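Local coordinates for hemerythrin-like domain-containing protein (Streptococcus mutans, PDB 2QKP), which is of unknown function, its C-terminal part, the piece described here, being a PAS-like domain that in relatives often serves as a sensory module, at residues Y15-V18 with E19-N22; D39-Q42 with Y43-D46; K56-P59 with S60-G63; V81-L84 with L85-Q89. One frame throughout, in Å; residues are numbered along the deposited sequence.

Contact 1 of 4, residues Y15-V18 with E19-N22; sequences YLSV and EQAN
Q20 OE1 accepts from three donors: the backbone N of S17, the side-chain amide of Q8, and Q42 NE2 of the second subunit. The bond S17 N to Q20 OE1 measures 3.1 Å and is nearly straight at 167°, the donor lying only 16° off the carbonyl plane. In return S17 OG accepts from Q20 N at 3.0 Å. That reach depends on chi1 of S17, 64°, which sets OG between its own N and carbonyl carbon and turns it toward Q20 N in the first turn of the helix. OG also donates to a water at 2.8 Å, which in turn donates to E19 OE1, so the hydroxyl is held by two bonds. The Q20 chain, extended beyond CG, runs back alongside S17, its CG 3.4 Å from S17 OG. Helical bonds then take over, with A21 N to S17 O and N22 N to V18 O, the latter 2.8 Å long. L16 CD1 lies against A21 CB at 4.0 Å, and L16 also packs on Y43 of the second subunit. The reciprocal S17 and Q20 bonds make a capping box, with S17 as N-cap of helix 18-27 where strand 14-16 gives way to it.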
ATOM      1  N   TYR A  15       6.389  -6.981  13.006  1.00 19.47           N
ATOM      2  CA  TYR A  15       6.663  -8.290  12.420  1.00 20.16           C
ATOM      3  C   TYR A  15       5.624  -8.756  11.433  1.00 18.45           C
ATOM      4  O   TYR A  15       4.439  -8.579  11.655  1.00 17.24           O
ATOM      5  CB  TYR A  15       6.755  -9.343  13.531  1.00 23.25           C
ATOM      6  CG  TYR A  15       7.950  -9.117  14.399  1.00 27.92           C
ATOM      7  CD1 TYR A  15       7.870  -8.314  15.536  1.00 31.78           C
ATOM      8  CD2 TYR A  15       9.169  -9.693  14.073  1.00 30.22           C
ATOM      9  CE1 TYR A  15       8.998  -8.091  16.326  1.00 33.91           C
ATOM     10  CE2 TYR A  15      10.288  -9.479  14.850  1.00 34.24           C
ATOM     11  CZ  TYR A  15      10.195  -8.675  15.961  1.00 31.55           C
ATOM     12  OH  TYR A  15      11.318  -8.474  16.719  1.00 34.63           O
ATOM     13  N   LEU A  16       6.083  -9.398  10.358  1.00 16.36           N
ATOM     14  CA  LEU A  16       5.194 -10.085   9.409  1.00 15.63           C
ATOM     15  C   LEU A  16       5.955 -11.294   8.904  1.00 14.93           C
ATOM     16  O   LEU A  16       7.184 -11.277   8.873  1.00 15.41           O
ATOM     17  CB  LEU A  16       4.889  -9.223   8.181  1.00 15.79           C
ATOM     18  CG  LEU A  16       4.094  -7.931   8.417  1.00 15.22           C
ATOM     19  CD1 LEU A  16       4.098  -7.105   7.144  1.00 14.81           C
ATOM     20  CD2 LEU A  16       2.664  -8.225   8.836  1.00 14.66           C
ATOM     21  N   SER A  17       5.223 -12.306   8.448  1.00 14.67           N
ATOM     22  CA  SER A  17       5.857 -13.342   7.615  1.00 15.27           C
ATOM     23  C   SER A  17       5.796 -12.830   6.174  1.00 15.06           C
ATOM     24  O   SER A  17       5.052 -11.921   5.884  1.00 14.70           O
ATOM     25  CB  SER A  17       5.066 -14.651   7.740  1.00 15.20           C
ATOM     26  OG  SER A  17       3.759 -14.485   7.228  1.00 15.83           O
ATOM     27  N   VAL A  18       6.574 -13.421   5.272  1.00 14.76           N
ATOM     28  CA  VAL A  18       6.467 -13.167   3.853  1.00 15.06           C
ATOM     29  C   VAL A  18       5.027 -13.419   3.359  1.00 15.77           C
ATOM     30  O   VAL A  18       4.472 -12.595   2.619  1.00 15.24           O
ATOM     31  CB  VAL A  18       7.464 -14.073   3.046  1.00 14.89           C
ATOM     32  CG1 VAL A  18       7.064 -14.123   1.558  1.00 13.54           C
ATOM     33  CG2 VAL A  18       8.881 -13.558   3.194  1.00 16.59           C
ATOM     34  N   GLU A  19       4.390 -14.500   3.834  1.00 15.90           N
ATOM     35  CA  GLU A  19       3.006 -14.798   3.430  1.00 18.31           C
ATOM     36  C   GLU A  19       2.094 -13.616   3.811  1.00 17.41           C
ATOM     37  O   GLU A  19       1.276 -13.166   3.019  1.00 16.77           O
ATOM     38  CB  GLU A  19       2.527 -16.101   4.114  1.00 18.02           C
ATOM     39  CG  GLU A  19       1.008 -16.412   3.989  1.00 21.71           C
ATOM     40  CD  GLU A  19       0.447 -17.318   5.140  1.00 25.63           C
ATOM     41  OE1 GLU A  19       1.127 -17.559   6.186  1.00 32.03           O
ATOM     42  OE2 GLU A  19      -0.711 -17.790   5.010  1.00 31.16           O
ATOM     43  N   GLN A  20       2.283 -13.088   5.013  1.00 16.70           N
ATOM     44  CA  GLN A  20       1.441 -11.968   5.478  1.00 16.76           C
ATOM     45  C   GLN A  20       1.745 -10.651   4.740  1.00 16.39           C
ATOM     46  O   GLN A  20       0.810  -9.900   4.427  1.00 16.32           O
ATOM     47  CB  GLN A  20       1.578 -11.748   6.964  1.00 18.56           C
ATOM     48  CG  GLN A  20       0.845 -12.838   7.795  1.00 18.59           C
ATOM     49  CD  GLN A  20       1.229 -12.763   9.235  1.00 19.41           C
ATOM     50  OE1 GLN A  20       2.362 -12.393   9.574  1.00 16.59           O
ATOM     51  NE2 GLN A  20       0.275 -13.110  10.126  1.00 21.64           N
ATOM     52  N   ALA A  21       3.022 -10.397   4.478  1.00 14.40           N
ATOM     53  CA  ALA A  21       3.400  -9.163   3.741  1.00 14.93           C
ATOM     54  C   ALA A  21       2.788  -9.259   2.345  1.00 15.16           C
ATOM     55  O   ALA A  21       2.241  -8.285   1.836  1.00 15.55           O
ATOM     56  CB  ALA A  21       4.898  -8.969   3.675  1.00 16.27           C
ATOM     57  N   ASN A  22       2.884 -10.430   1.724  1.00 14.48           N
ATOM     58  CA  ASN A  22       2.255 -10.648   0.418  1.00 15.00           C
ATOM     59  C   ASN A  22       0.740 -10.450   0.465  1.00 15.70           C
ATOM     60  O   ASN A  22       0.180  -9.774  -0.405  1.00 15.63           O
ATOM     61  CB  ASN A  22       2.606 -12.061  -0.137  1.00 14.84           C
ATOM     62  CG  ASN A  22       2.108 -12.250  -1.566  1.00 16.55           C
ATOM     63  OD1 ASN A  22       2.440 -11.459  -2.428  1.00 16.26           O
ATOM     64  ND2 ASN A  22       1.278 -13.283  -1.805  1.00 18.99           N
TER
HETATM   65  O   HOH W   1       2.516 -16.437   8.736  1.00 19.23           O

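Contact 2 of 4, residues D39-Q42 with Y43-D46; sequences DIFQ and YYND
F41 and Y44 meet through one corner of each ring: F41 CZ lies 3.5 Å from Y44 CD2, with Y44 CB and CG farther off, each 4.1 Å from that same CZ. The two planes are close to parallel, at 22°, yet slid so far past one another that the centroids stand 5.9 Å apart and there is hardly any overlap. A second approach is made by F41 CE2, which comes obliquely to the backbone carbonyl oxygen Y43 O at 3.2 Å.

Residues three apart would point to opposite sides of a regular strand, but here the strand is distorted between them. Q42 and Y43 both face F34 on the neighbouring strand 31-36, a classic beta bulge in the hairpin 31-36/41-44 of the PAS-type antiparallel sheet, and this puts F41 and Y44 on the same side. The F41 ring is then carried forward along the strand because CG is anti to its N (chi1 173°). Strand 41-44 is outermost within the chain, with backbone bonds to the second subunit. The Y43 side chain leaves on the opposite side of the strand from the two packed rings and lies against I32 and F34 and on L25 of helix 18-27; the N of N45 sits 3.7 Å above one face of its ring, toward the rim.

Farther out, T33 touches both F41 and Y44, and R57 and P59 pack on Y44, while Q61 borders F41. The amide of Q42 is secured at both ends, OE1 by N36 ND2 and NE2 by Y15 O of the second subunit, whose Y15 also packs on Y43.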
ATOM      1  N   ASP A  39      16.599  -1.353 -13.748  1.00 25.57           N
ATOM      2  CA  ASP A  39      15.530  -1.169 -14.726  1.00 25.82           C
ATOM      3  C   ASP A  39      14.713  -2.395 -15.088  1.00 24.90           C
ATOM      4  O   ASP A  39      14.053  -2.403 -16.123  1.00 24.42           O
ATOM      5  CB  ASP A  39      16.068  -0.525 -16.010  1.00 26.86           C
ATOM      6  CG  ASP A  39      16.474   0.903 -15.805  1.00 30.15           C
ATOM      7  OD1 ASP A  39      16.064   1.494 -14.786  1.00 31.33           O
ATOM      8  OD2 ASP A  39      17.194   1.445 -16.681  1.00 33.02           O
ATOM      9  N   ILE A  40      14.746  -3.402 -14.217  1.00 23.52           N
ATOM     10  CA  ILE A  40      13.984  -4.620 -14.406  1.00 23.47           C
ATOM     11  C   ILE A  40      12.616  -4.517 -13.735  1.00 22.24           C
ATOM     12  O   ILE A  40      12.544  -4.278 -12.527  1.00 22.51           O
ATOM     13  CB  ILE A  40      14.720  -5.845 -13.841  1.00 22.82           C
ATOM     14  CG1 ILE A  40      16.083  -6.033 -14.540  1.00 26.02           C
ATOM     15  CG2 ILE A  40      13.861  -7.086 -13.989  1.00 23.97           C
ATOM     16  CD1 ILE A  40      15.979  -6.144 -16.059  1.00 26.08           C
ATOM     17  N   PHE A  41      11.563  -4.696 -14.519  1.00 22.16           N
ATOM     18  CA  PHE A  41      10.195  -4.810 -13.985  1.00 21.59           C
ATOM     19  C   PHE A  41      10.140  -6.139 -13.240  1.00 21.51           C
ATOM     20  O   PHE A  41      10.188  -7.218 -13.865  1.00 22.20           O
ATOM     21  CB  PHE A  41       9.183  -4.719 -15.133  1.00 22.44           C
ATOM     22  CG  PHE A  41       7.755  -5.000 -14.734  1.00 23.43           C
ATOM     23  CD1 PHE A  41       6.950  -5.780 -15.538  1.00 24.05           C
ATOM     24  CD2 PHE A  41       7.213  -4.476 -13.563  1.00 24.09           C
ATOM     25  CE1 PHE A  41       5.626  -6.056 -15.194  1.00 27.20           C
ATOM     26  CE2 PHE A  41       5.892  -4.751 -13.208  1.00 23.50           C
ATOM     27  CZ  PHE A  41       5.093  -5.529 -14.028  1.00 25.49           C
ATOM     28  N   GLN A  42      10.110  -6.077 -11.907  1.00 19.55           N
ATOM     29  CA  GLN A  42      10.219  -7.287 -11.080  1.00 18.98           C
ATOM     30  C   GLN A  42       8.886  -7.811 -10.621  1.00 18.01           C
ATOM     31  O   GLN A  42       8.730  -9.002 -10.367  1.00 17.27           O
ATOM     32  CB  GLN A  42      10.947  -6.966  -9.778  1.00 19.49           C
ATOM     33  CG  GLN A  42      12.412  -7.161  -9.774  1.00 20.98           C
ATOM     34  CD  GLN A  42      13.010  -6.997  -8.400  1.00 19.24           C
ATOM     35  OE1 GLN A  42      14.137  -6.534  -8.269  1.00 20.55           O
ATOM     36  NE2 GLN A  42      12.284  -7.403  -7.362  1.00 16.83           N
ATOM     37  N   TYR A  43       7.931  -6.905 -10.408  1.00 15.67           N
ATOM     38  CA  TYR A  43       6.816  -7.235  -9.520  1.00 15.77           C
ATOM     39  C   TYR A  43       5.579  -6.398  -9.778  1.00 15.87           C
ATOM     40  O   TYR A  43       5.690  -5.187 -10.001  1.00 14.83           O
ATOM     41  CB  TYR A  43       7.279  -6.991  -8.072  1.00 14.32           C
ATOM     42  CG  TYR A  43       6.137  -6.899  -7.066  1.00 14.87           C
ATOM     43  CD1 TYR A  43       5.566  -8.063  -6.518  1.00 17.16           C
ATOM     44  CD2 TYR A  43       5.626  -5.660  -6.663  1.00 13.60           C
ATOM     45  CE1 TYR A  43       4.519  -8.004  -5.573  1.00 17.46           C
ATOM     46  CE2 TYR A  43       4.564  -5.585  -5.741  1.00 14.22           C
ATOM     47  CZ  TYR A  43       4.012  -6.763  -5.214  1.00 14.74           C
ATOM     48  OH  TYR A  43       3.011  -6.658  -4.297  1.00 14.87           O
ATOM     49  N   TYR A  44       4.407  -7.027  -9.722  1.00 16.48           N
ATOM     50  CA  TYR A  44       3.157  -6.273  -9.567  1.00 16.62           C
ATOM     51  C   TYR A  44       2.258  -7.073  -8.669  1.00 16.61           C
ATOM     52  O   TYR A  44       2.371  -8.291  -8.606  1.00 16.57           O
ATOM     53  CB  TYR A  44       2.498  -5.900 -10.908  1.00 18.58           C
ATOM     54  CG  TYR A  44       2.011  -7.068 -11.806  1.00 18.60           C
ATOM     55  CD1 TYR A  44       0.635  -7.341 -11.957  1.00 22.43           C
ATOM     56  CD2 TYR A  44       2.911  -7.829 -12.540  1.00 22.43           C
ATOM     57  CE1 TYR A  44       0.187  -8.375 -12.803  1.00 20.58           C
ATOM     58  CE2 TYR A  44       2.460  -8.866 -13.406  1.00 22.00           C
ATOM     59  CZ  TYR A  44       1.107  -9.117 -13.525  1.00 23.02           C
ATOM     60  OH  TYR A  44       0.687 -10.151 -14.372  1.00 23.02           O
ATOM     61  N   ASN A  45       1.414  -6.388  -7.908  1.00 14.83           N
ATOM     62  CA  ASN A  45       0.619  -7.086  -6.894  1.00 16.81           C
ATOM     63  C   ASN A  45      -0.555  -7.823  -7.555  1.00 18.95           C
ATOM     64  O   ASN A  45      -0.798  -7.666  -8.750  1.00 17.90           O
ATOM     65  CB  ASN A  45       0.175  -6.145  -5.744  1.00 15.83           C
ATOM     66  CG  ASN A  45      -0.771  -5.070  -6.172  1.00 13.96           C
ATOM     67  OD1 ASN A  45      -0.864  -4.690  -7.350  1.00 14.75           O
ATOM     68  ND2 ASN A  45      -1.499  -4.534  -5.184  1.00 15.78           N
ATOM     69  N   ASP A  46      -1.234  -8.661  -6.787  1.00 22.24           N
ATOM     70  CA  ASP A  46      -2.440  -9.328  -7.286  1.00 26.58           C
ATOM     71  C   ASP A  46      -3.667  -8.705  -6.598  1.00 28.31           C
ATOM     72  O   ASP A  46      -4.236  -9.292  -5.665  1.00 29.26           O
ATOM     73  CB  ASP A  46      -2.335 -10.839  -7.020  1.00 26.17           C
ATOM     74  CG  ASP A  46      -3.487 -11.615  -7.609  1.00 30.31           C
ATOM     75  OD1 ASP A  46      -3.910 -11.273  -8.741  1.00 31.72           O
ATOM     76  OD2 ASP A  46      -3.965 -12.555  -6.922  1.00 32.75           O
TER

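Contact 3 of 4, residues K56-P59 with S60-G63; sequences KRTP and SQVG
The direct hydrogen bonds centre on T58 and Q61. T58 N donates to Q61 OE1 at 3.1 Å, and Q61 N returns a bond to T58 O at 3.0 Å, so backbone and side chain of Q61 together clasp one residue. In both, the donor stands well above the carbonyl plane, 51° out of it at Q61 OE1, and neither bond uses a lone pair. The Q61 N to T58 O bond closes a type I beta turn with P59 and S60 at its corners; V62 N to P59 O, a more bent bond of 3.2 Å, closes a second, overlapping turn.

Van der Waals contact fills in around this. The extended Q61 chain, crossing T58 obliquely, sets CG 3.4 Å from T58 OG1, and OE1 comes within 3.2 Å of R57 CA. V62 CG2 rests near P59 O.

Waters supply the third kind. One lies within bonding distance of K56 O and accepts from Q61 NE2 at 2.8 Å. Another accepts from R57 NH1 at 2.9 Å and can donate to Q61 OE1, and a third donates to both P59 O and V62 O. The R57 guanidinium also makes a weak, long ion pair with E125.

Both ends of the Q61 amide thus find partners, which would favour one orientation of it, and this surface loop gains its shape from two backbone turn bonds, the Q61 amide and ordered solvent.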
ATOM      1  N   LYS A  56      -2.702  -2.627 -17.782  1.00 28.87           N
ATOM      2  CA  LYS A  56      -2.547  -4.061 -17.887  1.00 29.55           C
ATOM      3  C   LYS A  56      -1.087  -4.459 -17.733  1.00 29.13           C
ATOM      4  O   LYS A  56      -0.208  -3.863 -18.358  1.00 28.01           O
ATOM      5  CB  LYS A  56      -3.062  -4.552 -19.225  1.00 30.77           C
ATOM      6  CG  LYS A  56      -4.158  -5.558 -19.086  1.00 34.16           C
ATOM      7  CD  LYS A  56      -5.475  -4.825 -19.120  1.00 39.83           C
ATOM      8  CE  LYS A  56      -6.475  -5.444 -18.172  1.00 41.96           C
ATOM      9  NZ  LYS A  56      -7.539  -4.465 -17.842  1.00 44.31           N
ATOM     10  N   ARG A  57      -0.846  -5.442 -16.873  1.00 28.23           N
ATOM     11  CA  ARG A  57       0.459  -6.079 -16.779  1.00 28.83           C
ATOM     12  C   ARG A  57       0.200  -7.563 -16.961  1.00 29.32           C
ATOM     13  O   ARG A  57      -0.883  -8.052 -16.623  1.00 29.73           O
ATOM     14  CB  ARG A  57       1.111  -5.838 -15.411  1.00 28.78           C
ATOM     15  CG  ARG A  57       1.095  -4.392 -14.920  1.00 28.57           C
ATOM     16  CD  ARG A  57       2.025  -3.500 -15.710  1.00 30.41           C
ATOM     17  NE  ARG A  57       1.982  -2.132 -15.183  1.00 33.19           N
ATOM     18  CZ  ARG A  57       2.142  -1.021 -15.903  1.00 34.05           C
ATOM     19  NH1 ARG A  57       2.352  -1.070 -17.212  1.00 32.99           N
ATOM     20  NH2 ARG A  57       2.090   0.156 -15.295  1.00 33.42           N
ATOM     21  N   THR A  58       1.184  -8.279 -17.484  1.00 30.29           N
ATOM     22  CA  THR A  58       1.060  -9.726 -17.647  1.00 30.93           C
ATOM     23  C   THR A  58       2.316 -10.432 -17.108  1.00 30.86           C
ATOM     24  O   THR A  58       3.389  -9.837 -17.071  1.00 29.94           O
ATOM     25  CB  THR A  58       0.802 -10.111 -19.123  1.00 31.02           C
ATOM     26  OG1 THR A  58       1.934  -9.752 -19.917  1.00 33.09           O
ATOM     27  CG2 THR A  58      -0.437  -9.390 -19.656  1.00 31.92           C
ATOM     28  N   PRO A  59       2.183 -11.700 -16.676  1.00 32.01           N
ATOM     29  CA  PRO A  59       3.342 -12.411 -16.103  1.00 32.56           C
ATOM     30  C   PRO A  59       4.556 -12.448 -17.038  1.00 33.39           C
ATOM     31  O   PRO A  59       5.700 -12.563 -16.574  1.00 33.77           O
ATOM     32  CB  PRO A  59       2.805 -13.829 -15.882  1.00 32.77           C
ATOM     33  CG  PRO A  59       1.337 -13.644 -15.699  1.00 32.82           C
ATOM     34  CD  PRO A  59       0.964 -12.531 -16.644  1.00 31.95           C
ATOM     35  N   SER A  60       4.288 -12.323 -18.338  1.00 33.80           N
ATOM     36  CA  SER A  60       5.303 -12.424 -19.391  1.00 33.97           C
ATOM     37  C   SER A  60       6.275 -11.262 -19.324  1.00 33.04           C
ATOM     38  O   SER A  60       7.441 -11.383 -19.715  1.00 33.39           O
ATOM     39  CB  SER A  60       4.620 -12.441 -20.763  1.00 34.31           C
ATOM     40  OG  SER A  60       3.325 -13.023 -20.670  1.00 37.45           O
ATOM     41  N   GLN A  61       5.784 -10.136 -18.800  1.00 31.57           N
ATOM     42  CA  GLN A  61       6.567  -8.917 -18.692  1.00 29.59           C
ATOM     43  C   GLN A  61       7.545  -8.943 -17.526  1.00 27.91           C
ATOM     44  O   GLN A  61       8.550  -8.256 -17.556  1.00 26.49           O
ATOM     45  CB  GLN A  61       5.639  -7.707 -18.595  1.00 29.86           C
ATOM     46  CG  GLN A  61       4.635  -7.616 -19.753  1.00 31.05           C
ATOM     47  CD  GLN A  61       3.715  -6.426 -19.620  1.00 32.67           C
ATOM     48  OE1 GLN A  61       3.145  -6.195 -18.560  1.00 33.99           O
ATOM     49  NE2 GLN A  61       3.575  -5.653 -20.693  1.00 34.93           N
ATOM     50  N   VAL A  62       7.266  -9.758 -16.512  1.00 27.67           N
ATOM     51  CA  VAL A  62       8.120  -9.856 -15.323  1.00 28.09           C
ATOM     52  C   VAL A  62       9.521 -10.339 -15.667  1.00 28.90           C
ATOM     53  O   VAL A  62       9.677 -11.310 -16.424  1.00 28.36           O
ATOM     54  CB  VAL A  62       7.534 -10.823 -14.276  1.00 28.30           C
ATOM     55  CG1 VAL A  62       8.485 -10.987 -13.089  1.00 29.26           C
ATOM     56  CG2 VAL A  62       6.158 -10.344 -13.812  1.00 28.82           C
ATOM     57  N   GLY A  63      10.530  -9.678 -15.094  1.00 28.79           N
ATOM     58  CA  GLY A  63      11.933 -10.018 -15.333  1.00 30.18           C
ATOM     59  C   GLY A  63      12.524  -9.267 -16.508  1.00 30.28           C
ATOM     60  O   GLY A  63      13.743  -9.302 -16.714  1.00 31.65           O
TER
HETATM   61  O   HOH W   2       2.155  -3.217 -20.322  1.00 50.06           O
HETATM   62  O   HOH W   3       3.677  -3.356 -18.344  1.00 47.06           O
HETATM   63  O   HOH W   4       8.094 -13.789 -16.390  1.00 46.16           O

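Contact 4 of 4, residues V81-L84 with L85-Q89; sequences VFEL and LRNGQ
A Schellman motif closes the C-terminal end of helix 72-86, with G88 as the residue that leaves helical geometry at positive phi. Its N bonds back to L85 O at 3.1 Å, and Q89 N reaches L84 O, also 3.1 Å away, in a bond bent to 139°. Ahead of this turn the regular helical pattern holds, R86 N to F82 O at 2.9 Å being one of three such bonds.

Side chains pack around the turn. Q89 folds back across L84 at about a right angle, its OE1 3.6 Å from L84 CD2. N87 CG lies beside its own backbone N (chi1 -73°), which brings ND2 back to within 3.3 Å of E83 CG, the amide plane turned 41° from the carboxylate. R86 NE donates to a water at 2.7 Å that lies in the guanidinium plane, while R86 NH2 holds K37 O.

On the buried side V81 and L85 run alongside each other in the same direction, CG1 of V81 meeting CD1 of L85 at 3.9 Å. Both rest on Y110 of strand 104-114; L85 and F82 also reach V123 of strand 120-129, and R114 donates to the carbonyls of L85 and R86.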
ATOM      1  N   VAL A  81      10.400  10.388 -16.380  1.00 20.11           N
ATOM      2  CA  VAL A  81       9.957  10.216 -14.985  1.00 19.11           C
ATOM      3  C   VAL A  81      11.039   9.491 -14.181  1.00 19.28           C
ATOM      4  O   VAL A  81      11.403   9.920 -13.079  1.00 17.96           O
ATOM      5  CB  VAL A  81       8.616   9.450 -14.865  1.00 18.92           C
ATOM      6  CG1 VAL A  81       8.336   9.126 -13.397  1.00 19.88           C
ATOM      7  CG2 VAL A  81       7.457  10.247 -15.502  1.00 20.94           C
ATOM      8  N   PHE A  82      11.540   8.378 -14.710  1.00 19.07           N
ATOM      9  CA  PHE A  82      12.553   7.583 -13.964  1.00 19.33           C
ATOM     10  C   PHE A  82      13.804   8.407 -13.708  1.00 19.35           C
ATOM     11  O   PHE A  82      14.411   8.312 -12.650  1.00 17.97           O
ATOM     12  CB  PHE A  82      12.939   6.313 -14.731  1.00 20.67           C
ATOM     13  CG  PHE A  82      11.994   5.152 -14.508  1.00 22.70           C
ATOM     14  CD1 PHE A  82      10.621   5.359 -14.419  1.00 24.21           C
ATOM     15  CD2 PHE A  82      12.482   3.857 -14.422  1.00 28.09           C
ATOM     16  CE1 PHE A  82       9.721   4.276 -14.219  1.00 26.20           C
ATOM     17  CE2 PHE A  82      11.597   2.773 -14.235  1.00 28.01           C
ATOM     18  CZ  PHE A  82      10.220   2.994 -14.136  1.00 26.52           C
ATOM     19  N   GLU A  83      14.183   9.239 -14.678  1.00 19.74           N
ATOM     20  CA  GLU A  83      15.356  10.077 -14.499  1.00 20.06           C
ATOM     21  C   GLU A  83      15.197  11.106 -13.366  1.00 18.64           C
ATOM     22  O   GLU A  83      16.122  11.305 -12.559  1.00 19.51           O
ATOM     23  CB  GLU A  83      15.750  10.790 -15.812  1.00 20.62           C
ATOM     24  CG  GLU A  83      16.987  11.650 -15.564  1.00 26.68           C
ATOM     25  CD  GLU A  83      17.589  12.281 -16.798  1.00 34.64           C
ATOM     26  OE1 GLU A  83      16.832  12.896 -17.594  1.00 36.66           O
ATOM     27  OE2 GLU A  83      18.843  12.195 -16.933  1.00 36.56           O
ATOM     28  N   LEU A  84      14.046  11.759 -13.318  1.00 18.06           N
ATOM     29  CA  LEU A  84      13.739  12.756 -12.289  1.00 18.31           C
ATOM     30  C   LEU A  84      13.818  12.118 -10.914  1.00 17.05           C
ATOM     31  O   LEU A  84      14.373  12.692  -9.985  1.00 18.31           O
ATOM     32  CB  LEU A  84      12.312  13.286 -12.446  1.00 19.67           C
ATOM     33  CG  LEU A  84      12.049  14.375 -13.495  1.00 24.99           C
ATOM     34  CD1 LEU A  84      10.556  14.436 -13.833  1.00 25.70           C
ATOM     35  CD2 LEU A  84      12.559  15.710 -12.948  1.00 28.42           C
ATOM     36  N   LEU A  85      13.213  10.937 -10.780  1.00 16.72           N
ATOM     37  CA  LEU A  85      13.187  10.242  -9.489  1.00 15.13           C
ATOM     38  C   LEU A  85      14.575   9.782  -9.059  1.00 15.95           C
ATOM     39  O   LEU A  85      14.958   9.969  -7.912  1.00 15.00           O
ATOM     40  CB  LEU A  85      12.213   9.033  -9.568  1.00 14.56           C
ATOM     41  CG  LEU A  85      10.757   9.404  -9.780  1.00 14.09           C
ATOM     42  CD1 LEU A  85       9.901   8.102 -10.018  1.00 14.09           C
ATOM     43  CD2 LEU A  85      10.142  10.299  -8.660  1.00 14.78           C
ATOM     44  N   ARG A  86      15.298   9.142  -9.977  1.00 16.37           N
ATOM     45  CA  ARG A  86      16.614   8.614  -9.652  1.00 17.67           C
ATOM     46  C   ARG A  86      17.579   9.746  -9.270  1.00 17.61           C
ATOM     47  O   ARG A  86      18.326   9.637  -8.307  1.00 17.32           O
ATOM     48  CB  ARG A  86      17.175   7.748 -10.778  1.00 17.25           C
ATOM     49  CG  ARG A  86      18.535   7.198 -10.369  1.00 20.33           C
ATOM     50  CD  ARG A  86      19.239   6.639 -11.542  1.00 25.25           C
ATOM     51  NE  ARG A  86      18.694   5.346 -11.939  1.00 24.45           N
ATOM     52  CZ  ARG A  86      19.116   4.156 -11.492  1.00 28.05           C
ATOM     53  NH1 ARG A  86      20.062   4.055 -10.564  1.00 29.29           N
ATOM     54  NH2 ARG A  86      18.562   3.044 -11.976  1.00 25.62           N
ATOM     55  N   ASN A  87      17.512  10.870  -9.991  1.00 19.05           N
ATOM     56  CA  ASN A  87      18.381  12.000  -9.648  1.00 20.38           C
ATOM     57  C   ASN A  87      17.997  12.794  -8.396  1.00 20.06           C
ATOM     58  O   ASN A  87      18.742  13.685  -7.950  1.00 20.11           O
ATOM     59  CB  ASN A  87      18.560  12.896 -10.877  1.00 21.44           C
ATOM     60  CG  ASN A  87      19.455  12.256 -11.896  1.00 25.60           C
ATOM     61  OD1 ASN A  87      20.476  11.632 -11.549  1.00 31.07           O
ATOM     62  ND2 ASN A  87      19.096  12.398 -13.161  1.00 28.25           N
ATOM     63  N   GLY A  88      16.850  12.455  -7.802  1.00 18.05           N
ATOM     64  CA  GLY A  88      16.446  13.068  -6.564  1.00 17.98           C
ATOM     65  C   GLY A  88      15.903  14.479  -6.777  1.00 18.66           C
ATOM     66  O   GLY A  88      15.893  15.269  -5.857  1.00 18.34           O
ATOM     67  N   GLN A  89      15.467  14.772  -7.996  1.00 19.42           N
ATOM     68  CA  GLN A  89      14.799  16.032  -8.294  1.00 23.04           C
ATOM     69  C   GLN A  89      13.399  16.092  -7.697  1.00 23.61           C
ATOM     70  O   GLN A  89      12.966  17.139  -7.216  1.00 23.98           O
ATOM     71  CB  GLN A  89      14.766  16.273  -9.805  1.00 23.44           C
ATOM     72  CG  GLN A  89      16.175  16.528 -10.360  1.00 27.54           C
ATOM     73  CD  GLN A  89      16.242  16.522 -11.885  1.00 28.08           C
ATOM     74  OE1 GLN A  89      16.149  15.468 -12.534  1.00 34.71           O
ATOM     75  NE2 GLN A  89      16.456  17.698 -12.463  1.00 33.72           N
TER
HETATM   76  O   HOH W   5      16.780   5.958 -13.678  1.00 39.36           O
HETATM   77  O   HOH W   6      20.712  12.649 -15.113  1.00 41.63           O

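Each contact joins adjoining segments, so the four follow in series from the N terminus and none encloses or crosses another. Contact 1 turns strand 14-16 into helix 18-27; contact 2 forms part of strand 41-44, outermost in the sheet within this chain. Their centres lie about 18 Å apart within one chain without touching, but both lie at the interface with the second subunit. Contact 3, in the loop before helix 72-86, folds back on contact 2: F41 O probably bonds to G63 N at 2.8 Å, and Q42 O packs against V62 CG1 at 3.4 Å. Contact 4 ends that helix on the sheet and touches contact 2 where R86 nears D39.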